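Decapping nuclease RAI1 (Scheffersomyces stipitis, PDB 5BTO) is a metal-dependent decapping nuclease that removes the entire NAD cap from the 5' end of NAD-capped RNAs. Local coordinates at residues N51-Y55 / D237-I243; M255-R261 / K290-R296. All coordinates share one frame. Residue numbers count along the deposited sequence, not the author numbering.

A nuclease of the PD-(D/E)XK clan gathers its metal-binding residues from neighbouring segments: here Asp237 of contact 1, just before strand 238-239, Glu256 and Leu257 of contact 2 on strand 254-261, and Glu186 on helix 169-188. The contacts' centres lie 15 Å apart, and both reach the same small sheet: Cys238 O of contact 1 meets Met255 N of contact 2 at 2.9 Å, a probable hydrogen bond joining neighbouring strands. Asp237 OD2 lies 2.8 Å from Leu257 N. The side chains of Asp237 and Glu256 approach to about 3 Å, as do those of Asp237 and Glu186. The two contacts also meet where Trp240 CE2 packs 3.2 Å from Lys290 CE, a cation-pi pair.

Contact 1: residues N51-Y55 / D237-I243; sequences NVSYY and DCVWDYI
An isolated beta bridge can tie together short strands distant in sequence, and here it joins strand 54-55 to the strand that follows a metal-binding aspartate, Asp237, at the edge of the PD-(D/E)XK nuclease core. Asn51 has just left a helix; Val52 to Tyr55 then run extended in the same sense as Cys238 and Val239, with Ser53 opposite Cys238, Tyr54 opposite Val239 (CA-CA 4.8 Å) and Tyr55 opposite Trp240. Val239 serves both bonds of the bridge, giving its N to Ser53 O (2.8 Å) and receiving Tyr55 N at its O (2.9 Å). At Trp240 (phi/psi -86/-28) the chain turns, and Asp241 OD1 bonds His253 and, weakly, Tyr242 N.

Val52 CG1 meets Val239 CG2 at 3.5 Å, both residues t. Tyr54, chi1 m, sets its CD2 3.8 Å from Val239 CB and its OH 4.0 Å from Ile243 CG1. Tyr55 is t: its CB packs 3.9 Å from Cys238 SG (chi1 p), and that sulfur lies 5.5 Å from the Tyr55 ring centroid, 67° off the normal, an oblique sulfur-aromatic contact. The ring also packs on Met255 and Leu257, its hydroxyl end leading away from 237-243. Asp237 (chi1 m) points CA-to-CB away from 51-55; its OD2 accepts a hydrogen bond from Leu257 N, beside the metal-binding Glu186 and Glu256. One water donates to both Tyr55 O and Trp240 O, each at 2.7 Å.

Contact 2: residues M255-R261 / K290-R296; sequences MELKTTR and KVVYGFR
In a beta-alpha-beta unit, helix 266-286 links strands 255-261 and 290-296 as parallel neighbours, axes 4.4 Å apart at closest and 26° in direction, in one-to-one register from Glu256-Val291 to Thr260-Phe295. Glu256-Leu257-Lys258 fits the clan's (D/E)XK signature: the first two bind the divalent metal, Lys258 the substrate. Lys290 O accepts Glu256 N (3.0 Å), its side chain making a cation-pi contact with Trp240. Val291 faces the helix. Val292, t, bonds through N to Glu256 O (2.8 Å) and through O to Lys258 N (2.9 Å); on the opposite face its CG2 meets Met255 SD at 3.8 Å. Tyr293 turns one ring face to Lys258 CB, a CH-pi contact 3.5 Å from the centroid. Lys258 NZ forms a salt bridge with Glu256 OE2 (2.6 Å) and hydrogen-bonds substrate-binding Gln282. Gly294 N reaches Lys258 O (2.8 Å), and its O takes Thr260 N (3.0 Å). Phe295 CD2 touches Thr260 CG2 at 3.5 Å. A water spans Arg296 NE (2.7 Å) and Thr259 OG1 (3.1 Å).

Contact 1: residues N51-Y55 / D237-I243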
loop_
_atom_site.group_PDB
_atom_site.type_symbol
_atom_site.label_atom_id
_atom_site.label_comp_id
_atom_site.label_asym_id
_atom_site.label_seq_id
_atom_site.Cartn_x
_atom_site.Cartn_y
_atom_site.Cartn_z
ATOM N N ASN A 51 43.614 5.040 7.531
ATOM C CA ASN A 51 42.658 4.109 6.941
ATOM C C ASN A 51 41.765 4.706 5.854
ATOM O O ASN A 51 40.717 4.138 5.533
ATOM C CB ASN A 51 41.801 3.464 8.039
ATOM C CG ASN A 51 42.624 2.621 8.998
ATOM O OD1 ASN A 51 43.122 3.113 10.016
ATOM N ND2 ASN A 51 42.794 1.349 8.664
ATOM N N VAL A 52 42.193 5.832 5.288
ATOM C CA VAL A 52 41.445 6.557 4.264
ATOM C C VAL A 52 42.246 6.593 2.964
ATOM O O VAL A 52 43.429 6.932 2.983
ATOM C CB VAL A 52 41.220 8.029 4.704
ATOM C CG1 VAL A 52 40.662 8.862 3.566
ATOM C CG2 VAL A 52 40.315 8.105 5.932
ATOM N N SER A 53 41.610 6.253 1.846
ATOM C CA SER A 53 42.243 6.350 0.523
ATOM C C SER A 53 41.924 7.675 -0.176
ATOM O O SER A 53 40.900 8.307 0.106
ATOM C CB SER A 53 41.789 5.192 -0.383
ATOM O OG SER A 53 42.128 3.934 0.177
ATOM N N TYR A 54 42.798 8.078 -1.099
ATOM C CA TYR A 54 42.647 9.333 -1.846
ATOM C C TYR A 54 42.656 9.098 -3.353
ATOM O O TYR A 54 43.571 8.469 -3.882
ATOM C CB TYR A 54 43.765 10.322 -1.471
ATOM C CG TYR A 54 43.705 10.757 -0.029
ATOM C CD1 TYR A 54 44.183 9.935 0.980
ATOM C CD2 TYR A 54 43.137 11.972 0.327
ATOM C CE1 TYR A 54 44.115 10.319 2.309
ATOM C CE2 TYR A 54 43.063 12.370 1.651
ATOM C CZ TYR A 54 43.554 11.535 2.638
ATOM O OH TYR A 54 43.489 11.918 3.958
ATOM N N TYR A 55 41.651 9.624 -4.046
ATOM C CA TYR A 55 41.532 9.415 -5.489
ATOM C C TYR A 55 42.766 9.894 -6.238
ATOM O O TYR A 55 43.293 10.965 -5.961
ATOM C CB TYR A 55 40.329 10.170 -6.039
ATOM C CG TYR A 55 39.982 9.793 -7.457
ATOM C CD1 TYR A 55 39.559 8.506 -7.764
ATOM C CD2 TYR A 55 40.047 10.726 -8.481
ATOM C CE1 TYR A 55 39.231 8.154 -9.058
ATOM C CE2 TYR A 55 39.718 10.384 -9.784
ATOM C CZ TYR A 55 39.312 9.101 -10.068
ATOM O OH TYR A 55 38.979 8.764 -11.359
ATOM N N ASP A 237 34.558 4.853 -0.262
ATOM C CA ASP A 237 35.669 4.342 -1.056
ATOM C C ASP A 237 36.921 5.214 -0.976
ATOM O O ASP A 237 38.024 4.696 -0.827
ATOM C CB ASP A 237 35.261 4.133 -2.515
ATOM C CG ASP A 237 34.190 3.065 -2.666
ATOM O OD1 ASP A 237 34.186 2.133 -1.836
ATOM O OD2 ASP A 237 33.360 3.158 -3.597
ATOM N N CYS A 238 36.751 6.528 -1.060
ATOM C CA CYS A 238 37.905 7.421 -1.031
ATOM C C CYS A 238 37.518 8.871 -0.782
ATOM O O CYS A 238 36.342 9.230 -0.761
ATOM C CB CYS A 238 38.704 7.306 -2.345
ATOM S SG CYS A 238 37.940 8.080 -3.769
ATOM N N VAL A 239 38.539 9.699 -0.580
ATOM C CA VAL A 239 38.395 11.142 -0.525
ATOM C C VAL A 239 38.830 11.686 -1.882
ATOM O O VAL A 239 39.838 11.234 -2.425
ATOM C CB VAL A 239 39.311 11.713 0.581
ATOM C CG1 VAL A 239 39.404 13.220 0.501
ATOM C CG2 VAL A 239 38.775 11.282 1.945
ATOM N N TRP A 240 38.075 12.625 -2.447
ATOM C CA TRP A 240 38.474 13.175 -3.747
ATOM C C TRP A 240 39.455 14.331 -3.651
ATOM O O TRP A 240 40.255 14.540 -4.556
ATOM C CB TRP A 240 37.278 13.531 -4.637
ATOM C CG TRP A 240 36.402 14.627 -4.151
ATOM C CD1 TRP A 240 35.334 14.517 -3.293
ATOM C CD2 TRP A 240 36.472 16.003 -4.530
ATOM N NE1 TRP A 240 34.754 15.752 -3.104
ATOM C CE2 TRP A 240 35.437 16.681 -3.847
ATOM C CE3 TRP A 240 37.320 16.734 -5.368
ATOM C CZ2 TRP A 240 35.224 18.052 -3.986
ATOM C CZ3 TRP A 240 37.109 18.092 -5.502
ATOM C CH2 TRP A 240 36.070 18.739 -4.813
ATOM N N ASP A 241 39.415 15.080 -2.560
ATOM C CA ASP A 241 40.389 16.159 -2.411
ATOM C C ASP A 241 41.160 16.106 -1.094
ATOM O O ASP A 241 42.355 15.787 -1.084
ATOM C CB ASP A 241 39.768 17.538 -2.699
ATOM C CG ASP A 241 38.550 17.854 -1.835
ATOM O OD1 ASP A 241 38.091 16.987 -1.066
ATOM O OD2 ASP A 241 38.042 18.992 -1.946
ATOM N N TYR A 242 40.487 16.405 0.011
ATOM C CA TYR A 242 41.138 16.426 1.313
ATOM C C TYR A 242 40.102 16.256 2.415
ATOM O O TYR A 242 38.908 16.458 2.188
ATOM C CB TYR A 242 41.897 17.746 1.504
ATOM C CG TYR A 242 40.994 18.958 1.531
ATOM C CD1 TYR A 242 40.596 19.580 0.354
ATOM C CD2 TYR A 242 40.532 19.473 2.733
ATOM C CE1 TYR A 242 39.754 20.678 0.376
ATOM C CE2 TYR A 242 39.700 20.572 2.765
ATOM C CZ TYR A 242 39.312 21.167 1.585
ATOM O OH TYR A 242 38.480 22.263 1.623
ATOM N N ILE A 243 40.556 15.875 3.604
ATOM C CA ILE A 243 39.671 15.793 4.764
ATOM C C ILE A 243 39.620 17.135 5.499
ATOM O O ILE A 243 40.661 17.687 5.851
ATOM C CB ILE A 243 40.121 14.704 5.756
ATOM C CG1 ILE A 243 39.976 13.316 5.137
ATOM C CG2 ILE A 243 39.291 14.781 7.038
ATOM C CD1 ILE A 243 38.555 12.896 4.953
HETATM O O HOH W 1 43.386 15.292 3.848
HETATM O O HOH W 2 42.634 13.369 -5.021
#

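Contact 2: residues M255-R261 / K290-R296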
loop_
_atom_site.group_PDB
_atom_site.type_symbol
_atom_site.label_atom_id
_atom_site.label_comp_id
_atom_site.label_asym_id
_atom_site.label_seq_id
_atom_site.Cartn_x
_atom_site.Cartn_y
_atom_site.Cartn_z
ATOM N N MET A 255 33.982 10.234 -2.124
ATOM C CA MET A 255 33.586 9.838 -3.476
ATOM C C MET A 255 33.444 8.321 -3.530
ATOM O O MET A 255 34.158 7.593 -2.839
ATOM C CB MET A 255 34.620 10.344 -4.508
ATOM C CG MET A 255 34.169 10.220 -5.971
ATOM S SD MET A 255 35.150 11.233 -7.118
ATOM C CE MET A 255 36.767 10.570 -6.750
ATOM N N GLU A 256 32.495 7.849 -4.333
ATOM C CA GLU A 256 32.304 6.429 -4.566
ATOM C C GLU A 256 33.027 6.010 -5.845
ATOM O O GLU A 256 33.113 6.792 -6.789
ATOM C CB GLU A 256 30.808 6.152 -4.711
ATOM C CG GLU A 256 30.438 4.697 -4.862
ATOM C CD GLU A 256 30.282 4.005 -3.526
ATOM O OE1 GLU A 256 30.284 4.707 -2.494
ATOM O OE2 GLU A 256 30.153 2.764 -3.509
ATOM N N LEU A 257 33.536 4.783 -5.874
ATOM C CA LEU A 257 34.209 4.239 -7.065
ATOM C C LEU A 257 33.549 2.929 -7.491
ATOM O O LEU A 257 33.462 1.996 -6.702
ATOM C CB LEU A 257 35.681 3.971 -6.760
ATOM C CG LEU A 257 36.478 5.183 -6.287
ATOM C CD1 LEU A 257 37.893 4.788 -5.900
ATOM C CD2 LEU A 257 36.484 6.248 -7.372
ATOM N N LYS A 258 33.113 2.854 -8.749
ATOM C CA LYS A 258 32.414 1.673 -9.247
ATOM C C LYS A 258 32.937 1.297 -10.619
ATOM O O LYS A 258 33.571 2.116 -11.289
ATOM C CB LYS A 258 30.913 1.956 -9.364
ATOM C CG LYS A 258 30.243 2.446 -8.109
ATOM C CD LYS A 258 30.064 1.334 -7.106
ATOM C CE LYS A 258 29.027 1.735 -6.052
ATOM N NZ LYS A 258 29.075 0.872 -4.836
ATOM N N THR A 259 32.640 0.072 -11.045
ATOM C CA THR A 259 32.988 -0.381 -12.390
ATOM C C THR A 259 31.809 -1.068 -13.059
ATOM O O THR A 259 30.904 -1.572 -12.391
ATOM C CB THR A 259 34.144 -1.393 -12.374
ATOM O OG1 THR A 259 33.705 -2.607 -11.750
ATOM C CG2 THR A 259 35.346 -0.834 -11.635
ATOM N N THR A 260 31.836 -1.104 -14.385
ATOM C CA THR A 260 30.814 -1.802 -15.143
ATOM C C THR A 260 31.357 -2.043 -16.548
ATOM O O THR A 260 32.383 -1.475 -16.922
ATOM C CB THR A 260 29.503 -0.986 -15.188
ATOM O OG1 THR A 260 28.416 -1.818 -15.631
ATOM C CG2 THR A 260 29.651 0.221 -16.107
ATOM N N ARG A 261 30.687 -2.894 -17.321
ATOM C CA ARG A 261 31.129 -3.168 -18.682
ATOM C C ARG A 261 30.839 -1.969 -19.582
ATOM O O ARG A 261 29.860 -1.252 -19.369
ATOM C CB ARG A 261 30.432 -4.425 -19.218
ATOM C CG ARG A 261 30.857 -4.834 -20.621
ATOM C CD ARG A 261 30.338 -6.212 -20.983
ATOM N NE ARG A 261 30.707 -6.571 -22.350
ATOM C CZ ARG A 261 30.519 -7.775 -22.882
ATOM N NH1 ARG A 261 29.977 -8.744 -22.156
ATOM N NH2 ARG A 261 30.880 -8.014 -24.139
ATOM N N LYS A 290 29.763 12.627 -5.116
ATOM C CA LYS A 290 30.481 12.299 -6.354
ATOM C C LYS A 290 30.658 10.794 -6.510
ATOM O O LYS A 290 30.911 10.084 -5.537
ATOM C CB LYS A 290 31.862 12.970 -6.381
ATOM C CG LYS A 290 31.879 14.501 -6.520
ATOM C CD LYS A 290 33.316 15.000 -6.705
ATOM C CE LYS A 290 33.507 16.491 -6.372
ATOM N NZ LYS A 290 32.409 17.380 -6.848
ATOM N N VAL A 291 30.539 10.318 -7.748
ATOM C CA VAL A 291 30.759 8.922 -8.069
ATOM C C VAL A 291 31.596 8.826 -9.337
ATOM O O VAL A 291 31.312 9.516 -10.320
ATOM C CB VAL A 291 29.435 8.202 -8.396
ATOM C CG1 VAL A 291 29.703 6.740 -8.700
ATOM C CG2 VAL A 291 28.438 8.358 -7.275
ATOM N N VAL A 292 32.597 7.954 -9.337
ATOM C CA VAL A 292 33.318 7.669 -10.585
ATOM C C VAL A 292 33.042 6.244 -11.039
ATOM O O VAL A 292 33.220 5.299 -10.272
ATOM C CB VAL A 292 34.847 7.871 -10.441
ATOM C CG1 VAL A 292 35.578 7.217 -11.611
ATOM C CG2 VAL A 292 35.176 9.353 -10.370
ATOM N N TYR A 293 32.602 6.088 -12.286
ATOM C CA TYR A 293 32.491 4.764 -12.891
ATOM C C TYR A 293 33.642 4.504 -13.850
ATOM O O TYR A 293 33.938 5.329 -14.717
ATOM C CB TYR A 293 31.170 4.599 -13.652
ATOM C CG TYR A 293 30.110 3.894 -12.855
ATOM C CD1 TYR A 293 30.036 2.502 -12.833
ATOM C CD2 TYR A 293 29.194 4.618 -12.107
ATOM C CE1 TYR A 293 29.055 1.856 -12.091
ATOM C CE2 TYR A 293 28.224 3.985 -11.355
ATOM C CZ TYR A 293 28.162 2.608 -11.350
ATOM O OH TYR A 293 27.187 1.980 -10.607
ATOM N N GLY A 294 34.284 3.356 -13.688
ATOM C CA GLY A 294 35.244 2.874 -14.675
ATOM C C GLY A 294 34.566 1.857 -15.576
ATOM O O GLY A 294 33.880 0.954 -15.096
ATOM N N PHE A 295 34.739 2.024 -16.883
ATOM C CA PHE A 295 34.097 1.166 -17.871
ATOM C C PHE A 295 35.134 0.248 -18.503
ATOM O O PHE A 295 36.150 0.714 -19.015
ATOM C CB PHE A 295 33.420 2.019 -18.951
ATOM C CG PHE A 295 32.278 2.860 -18.439
ATOM C CD1 PHE A 295 32.508 4.116 -17.893
ATOM C CD2 PHE A 295 30.969 2.384 -18.496
ATOM C CE1 PHE A 295 31.447 4.889 -17.409
ATOM C CE2 PHE A 295 29.910 3.147 -18.019
ATOM C CZ PHE A 295 30.148 4.402 -17.480
ATOM N N ARG A 296 34.884 -1.058 -18.469
ATOM C CA ARG A 296 35.891 -2.018 -18.919
ATOM C C ARG A 296 35.348 -2.953 -19.985
ATOM O O ARG A 296 34.146 -3.188 -20.049
ATOM C CB ARG A 296 36.440 -2.814 -17.729
ATOM C CG ARG A 296 35.360 -3.430 -16.846
ATOM C CD ARG A 296 35.345 -4.941 -16.993
ATOM N NE ARG A 296 34.099 -5.534 -16.521
ATOM C CZ ARG A 296 33.441 -6.493 -17.165
ATOM N NH1 ARG A 296 33.908 -6.965 -18.315
ATOM N NH2 ARG A 296 32.309 -6.975 -16.667
HETATM O O HOH W 3 33.907 -4.849 -13.926
#